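Local coordinates for Acarbose/maltose binding protein GacH (Streptomyces glaucescens, PDB 3K01) that binds acarbose and an acarbose homolog, and probably maltose, as the solute receptor of an ABC transporter, at residues N148-P160 and T168-T180. Numbering follows the deposited sequence.
Sequences NKELLTKAGVEVP and TAAAEITEKTGAT
Ala155 packs its methyl against Ile173, CB lying 3.8 Å from Ile173 CG1, where helix 149-155 and the helical residues 168-177 meet at nearly a right angle (86°) with their axes 8.9 Å apart. So small a side chain lets the backbones come close, the two CA atoms being 5.1 Å apart. With its CG1 branch anti to the carbonyl carbon (chi1 -72°), Ile173 sends CD1 on to Leu152 CD1, 3.8 Å away, and to the CG2 methyl of Val157. That same methyl rests on Ala169 CB, so the apolar row, with Leu152, Ala169 and Ile173 as its buried members, runs past the helix end into the following loop. The turn comes at Gly156, whose positive phi closes a Schellman motif and brings Val157 back against the second helix. At the other end, Leu151 divides its methyls, CD1 to Ala179 and CD2 to Thr177 CG2 (3.9 Å). Thr177 OG1, also beside this leucine, gives to Ile173 O and accepts from Ala179 N (3.0 Å) in an ST turn.

The outer side is more open to solvent and is made by long polar chains. Lys176, bent at chi2 (89°), lays its methylenes over the end of the first helix, CE 3.3 Å from Lys154 O, and crosses the Lys154 chain almost perpendicularly; Lys154 NZ and Lys176 NZ stay 6.5 Å apart. Glu172 slides antiparallel past Val157, its carboxylate beside CG1.

Inward, Leu151, Leu152 and Ile173 all rest on Ala255 of strand 254-259, which pairs antiparallel with strand 132-148, leading into the first helix, and parallel with strand 180-183, following the second.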
loop_
_atom_site.group_PDB
_atom_site.type_symbol
_atom_site.label_atom_id
_atom_site.label_comp_id
_atom_site.label_asym_id
_atom_site.label_seq_id
_atom_site.Cartn_x
_atom_site.Cartn_y
_atom_site.Cartn_z
ATOM N N ASN A 148 -13.669 -15.553 -6.927
ATOM C CA ASN A 148 -14.310 -16.046 -8.135
ATOM C C ASN A 148 -15.793 -16.201 -7.830
ATOM O O ASN A 148 -16.207 -17.078 -7.064
ATOM C CB ASN A 148 -13.659 -17.389 -8.492
ATOM C CG ASN A 148 -14.155 -17.984 -9.806
ATOM O OD1 ASN A 148 -13.343 -18.571 -10.595
ATOM N ND2 ASN A 148 -15.442 -17.920 -10.030
ATOM N N LYS A 149 -16.609 -15.328 -8.421
ATOM C CA LYS A 149 -18.037 -15.323 -8.085
ATOM C C LYS A 149 -18.713 -16.634 -8.438
ATOM O O LYS A 149 -19.510 -17.137 -7.655
ATOM C CB LYS A 149 -18.759 -14.152 -8.746
ATOM C CG LYS A 149 -18.381 -12.805 -8.154
ATOM C CD LYS A 149 -19.148 -11.666 -8.813
ATOM C CE LYS A 149 -18.751 -10.330 -8.210
ATOM N NZ LYS A 149 -19.783 -9.266 -8.419
ATOM N N GLU A 150 -18.376 -17.208 -9.589
ATOM C CA GLU A 150 -19.024 -18.433 -10.032
ATOM C C GLU A 150 -18.688 -19.590 -9.107
ATOM O O GLU A 150 -19.548 -20.416 -8.824
ATOM C CB GLU A 150 -18.647 -18.750 -11.466
ATOM C CG GLU A 150 -19.396 -19.946 -12.029
ATOM C CD GLU A 150 -18.678 -21.261 -11.860
ATOM O OE1 GLU A 150 -17.436 -21.330 -11.647
ATOM O OE2 GLU A 150 -19.385 -22.298 -11.958
ATOM N N LEU A 151 -17.430 -19.695 -8.655
ATOM C CA LEU A 151 -17.104 -20.792 -7.749
ATOM C C LEU A 151 -17.806 -20.643 -6.413
ATOM O O LEU A 151 -18.314 -21.617 -5.852
ATOM C CB LEU A 151 -15.588 -20.930 -7.563
ATOM C CG LEU A 151 -14.809 -21.418 -8.792
ATOM C CD1 LEU A 151 -13.300 -21.371 -8.493
ATOM C CD2 LEU A 151 -15.208 -22.844 -9.186
ATOM N N LEU A 152 -17.879 -19.424 -5.896
ATOM C CA LEU A 152 -18.597 -19.246 -4.632
ATOM C C LEU A 152 -20.095 -19.499 -4.809
ATOM O O LEU A 152 -20.735 -20.098 -3.935
ATOM C CB LEU A 152 -18.355 -17.873 -4.010
ATOM C CG LEU A 152 -17.108 -17.742 -3.099
ATOM C CD1 LEU A 152 -15.792 -17.996 -3.836
ATOM C CD2 LEU A 152 -17.085 -16.390 -2.401
ATOM N N THR A 153 -20.645 -19.081 -5.943
ATOM C CA THR A 153 -22.072 -19.274 -6.207
ATOM C C THR A 153 -22.354 -20.751 -6.357
ATOM O O THR A 153 -23.328 -21.268 -5.765
ATOM C CB THR A 153 -22.478 -18.517 -7.474
ATOM O OG1 THR A 153 -22.296 -17.136 -7.235
ATOM C CG2 THR A 153 -23.967 -18.739 -7.794
ATOM N N LYS A 154 -21.517 -21.470 -7.106
ATOM C CA LYS A 154 -21.725 -22.897 -7.292
ATOM C C LYS A 154 -21.685 -23.599 -5.938
ATOM O O LYS A 154 -22.498 -24.507 -5.678
ATOM C CB LYS A 154 -20.701 -23.471 -8.264
ATOM C CG LYS A 154 -20.889 -24.953 -8.526
ATOM C CD LYS A 154 -20.263 -25.341 -9.844
ATOM C CE LYS A 154 -20.804 -26.689 -10.347
ATOM N NZ LYS A 154 -22.062 -26.555 -11.122
ATOM N N ALA A 155 -20.791 -23.159 -5.050
ATOM C CA ALA A 155 -20.634 -23.783 -3.739
ATOM C C ALA A 155 -21.728 -23.343 -2.761
ATOM O O ALA A 155 -21.879 -23.953 -1.686
ATOM C CB ALA A 155 -19.265 -23.451 -3.176
ATOM N N GLY A 156 -22.458 -22.275 -3.074
ATOM C CA GLY A 156 -23.525 -21.766 -2.215
ATOM C C GLY A 156 -23.080 -20.901 -1.053
ATOM O O GLY A 156 -23.830 -20.693 -0.091
ATOM N N VAL A 157 -21.864 -20.353 -1.121
ATOM C CA VAL A 157 -21.336 -19.657 0.044
ATOM C C VAL A 157 -21.290 -18.150 -0.162
ATOM O O VAL A 157 -21.198 -17.670 -1.302
ATOM C CB VAL A 157 -19.930 -20.153 0.422
ATOM C CG1 VAL A 157 -19.921 -21.648 0.698
ATOM C CG2 VAL A 157 -18.922 -19.807 -0.652
ATOM N N GLU A 158 -21.324 -17.419 0.952
ATOM C CA GLU A 158 -21.116 -15.981 0.948
ATOM C C GLU A 158 -19.623 -15.701 0.990
ATOM O O GLU A 158 -18.834 -16.531 1.433
ATOM C CB GLU A 158 -21.749 -15.317 2.178
ATOM C CG GLU A 158 -23.251 -15.550 2.381
ATOM C CD GLU A 158 -24.107 -15.170 1.186
ATOM O OE1 GLU A 158 -25.106 -15.893 0.935
ATOM O OE2 GLU A 158 -23.811 -14.152 0.509
ATOM N N VAL A 159 -19.240 -14.511 0.547
ATOM C CA VAL A 159 -17.858 -14.062 0.702
ATOM C C VAL A 159 -17.514 -14.058 2.194
ATOM O O VAL A 159 -18.249 -13.490 2.987
ATOM C CB VAL A 159 -17.706 -12.605 0.172
ATOM C CG1 VAL A 159 -16.285 -12.119 0.347
ATOM C CG2 VAL A 159 -18.171 -12.535 -1.270
ATOM N N PRO A 160 -16.445 -14.759 2.597
ATOM C CA PRO A 160 -16.153 -14.804 4.037
ATOM C C PRO A 160 -15.651 -13.488 4.608
ATOM O O PRO A 160 -14.830 -12.800 3.996
ATOM C CB PRO A 160 -15.081 -15.885 4.161
ATOM C CG PRO A 160 -14.410 -15.932 2.798
ATOM C CD PRO A 160 -15.510 -15.587 1.808
ATOM N N THR A 168 -14.626 -22.444 6.581
ATOM C CA THR A 168 -15.867 -23.139 6.250
ATOM C C THR A 168 -16.159 -22.984 4.755
ATOM O O THR A 168 -16.510 -23.955 4.049
ATOM C CB THR A 168 -17.010 -22.615 7.108
ATOM O OG1 THR A 168 -16.678 -22.938 8.469
ATOM C CG2 THR A 168 -18.343 -23.278 6.699
ATOM N N ALA A 169 -16.024 -21.772 4.253
ATOM C CA ALA A 169 -16.318 -21.542 2.851
ATOM C C ALA A 169 -15.383 -22.362 1.973
ATOM O O ALA A 169 -15.821 -22.951 0.975
ATOM C CB ALA A 169 -16.189 -20.073 2.535
ATOM N N ALA A 170 -14.107 -22.423 2.339
ATOM C CA ALA A 170 -13.134 -23.203 1.582
ATOM C C ALA A 170 -13.518 -24.675 1.510
ATOM O O ALA A 170 -13.435 -25.286 0.424
ATOM C CB ALA A 170 -11.765 -23.075 2.210
ATOM N N ALA A 171 -13.947 -25.243 2.629
ATOM C CA ALA A 171 -14.343 -26.643 2.616
ATOM C C ALA A 171 -15.547 -26.872 1.715
ATOM O O ALA A 171 -15.615 -27.901 1.024
ATOM C CB ALA A 171 -14.601 -27.137 4.029
ATOM N N GLU A 172 -16.499 -25.942 1.695
ATOM C CA GLU A 172 -17.663 -26.063 0.808
ATOM C C GLU A 172 -17.236 -25.948 -0.655
ATOM O O GLU A 172 -17.744 -26.675 -1.513
ATOM C CB GLU A 172 -18.692 -24.973 1.132
ATOM C CG GLU A 172 -19.230 -24.998 2.576
ATOM C CD GLU A 172 -20.609 -24.370 2.688
ATOM O OE1 GLU A 172 -21.538 -24.833 1.990
ATOM O OE2 GLU A 172 -20.762 -23.420 3.479
ATOM N N ILE A 173 -16.346 -25.003 -0.949
ATOM C CA ILE A 173 -15.849 -24.819 -2.297
ATOM C C ILE A 173 -15.141 -26.090 -2.764
ATOM O O ILE A 173 -15.380 -26.583 -3.884
ATOM C CB ILE A 173 -14.940 -23.577 -2.345
ATOM C CG1 ILE A 173 -15.796 -22.312 -2.227
ATOM C CG2 ILE A 173 -14.147 -23.569 -3.652
ATOM C CD1 ILE A 173 -14.978 -21.092 -1.774
ATOM N N THR A 174 -14.275 -26.657 -1.944
ATOM C CA THR A 174 -13.583 -27.877 -2.340
ATOM C C THR A 174 -14.578 -29.026 -2.579
ATOM O O THR A 174 -14.476 -29.755 -3.569
ATOM C CB THR A 174 -12.486 -28.248 -1.347
ATOM O OG1 THR A 174 -11.578 -27.144 -1.263
ATOM C CG2 THR A 174 -11.723 -29.482 -1.825
ATOM N N GLU A 175 -15.550 -29.199 -1.687
ATOM C CA GLU A 175 -16.488 -30.311 -1.844
ATOM C C GLU A 175 -17.253 -30.180 -3.150
ATOM O O GLU A 175 -17.517 -31.185 -3.834
ATOM C CB GLU A 175 -17.438 -30.370 -0.651
ATOM C CG GLU A 175 -18.373 -31.578 -0.645
ATOM C CD GLU A 175 -19.741 -31.296 -1.216
ATOM O OE1 GLU A 175 -19.993 -30.213 -1.757
ATOM O OE2 GLU A 175 -20.615 -32.201 -1.120
ATOM N N LYS A 176 -17.699 -28.980 -3.460
ATOM C CA LYS A 176 -18.597 -28.766 -4.601
ATOM C C LYS A 176 -17.901 -28.679 -5.940
ATOM O O LYS A 176 -18.478 -29.054 -6.970
ATOM C CB LYS A 176 -19.395 -27.468 -4.389
ATOM C CG LYS A 176 -20.554 -27.234 -5.360
ATOM C CD LYS A 176 -21.841 -27.868 -4.836
ATOM C CE LYS A 176 -22.946 -27.734 -5.848
ATOM N NZ LYS A 176 -24.106 -28.429 -5.249
ATOM N N THR A 177 -16.686 -28.136 -5.950
ATOM C CA THR A 177 -16.011 -27.758 -7.195
ATOM C C THR A 177 -14.624 -28.376 -7.352
ATOM O O THR A 177 -14.074 -28.324 -8.446
ATOM C CB THR A 177 -15.845 -26.221 -7.317
ATOM O OG1 THR A 177 -14.783 -25.776 -6.453
ATOM C CG2 THR A 177 -17.133 -25.454 -7.011
ATOM N N GLY A 178 -14.049 -28.896 -6.280
ATOM C CA GLY A 178 -12.676 -29.369 -6.304
ATOM C C GLY A 178 -11.632 -28.262 -6.101
ATOM O O GLY A 178 -10.470 -28.575 -5.855
ATOM N N ALA A 179 -11.998 -26.991 -6.255
ATOM C CA ALA A 179 -11.029 -25.906 -6.050
ATOM C C ALA A 179 -10.667 -25.787 -4.587
ATOM O O ALA A 179 -11.491 -26.044 -3.726
ATOM C CB ALA A 179 -11.608 -24.606 -6.542
ATOM N N THR A 180 -9.432 -25.386 -4.320
ATOM C CA THR A 180 -9.037 -24.989 -2.965
ATOM C C THR A 180 -9.633 -23.604 -2.664
ATOM O O THR A 180 -9.802 -22.787 -3.578
ATOM C CB THR A 180 -7.504 -24.980 -2.879
ATOM O OG1 THR A 180 -7.056 -26.331 -2.943
ATOM C CG2 THR A 180 -6.981 -24.362 -1.592
#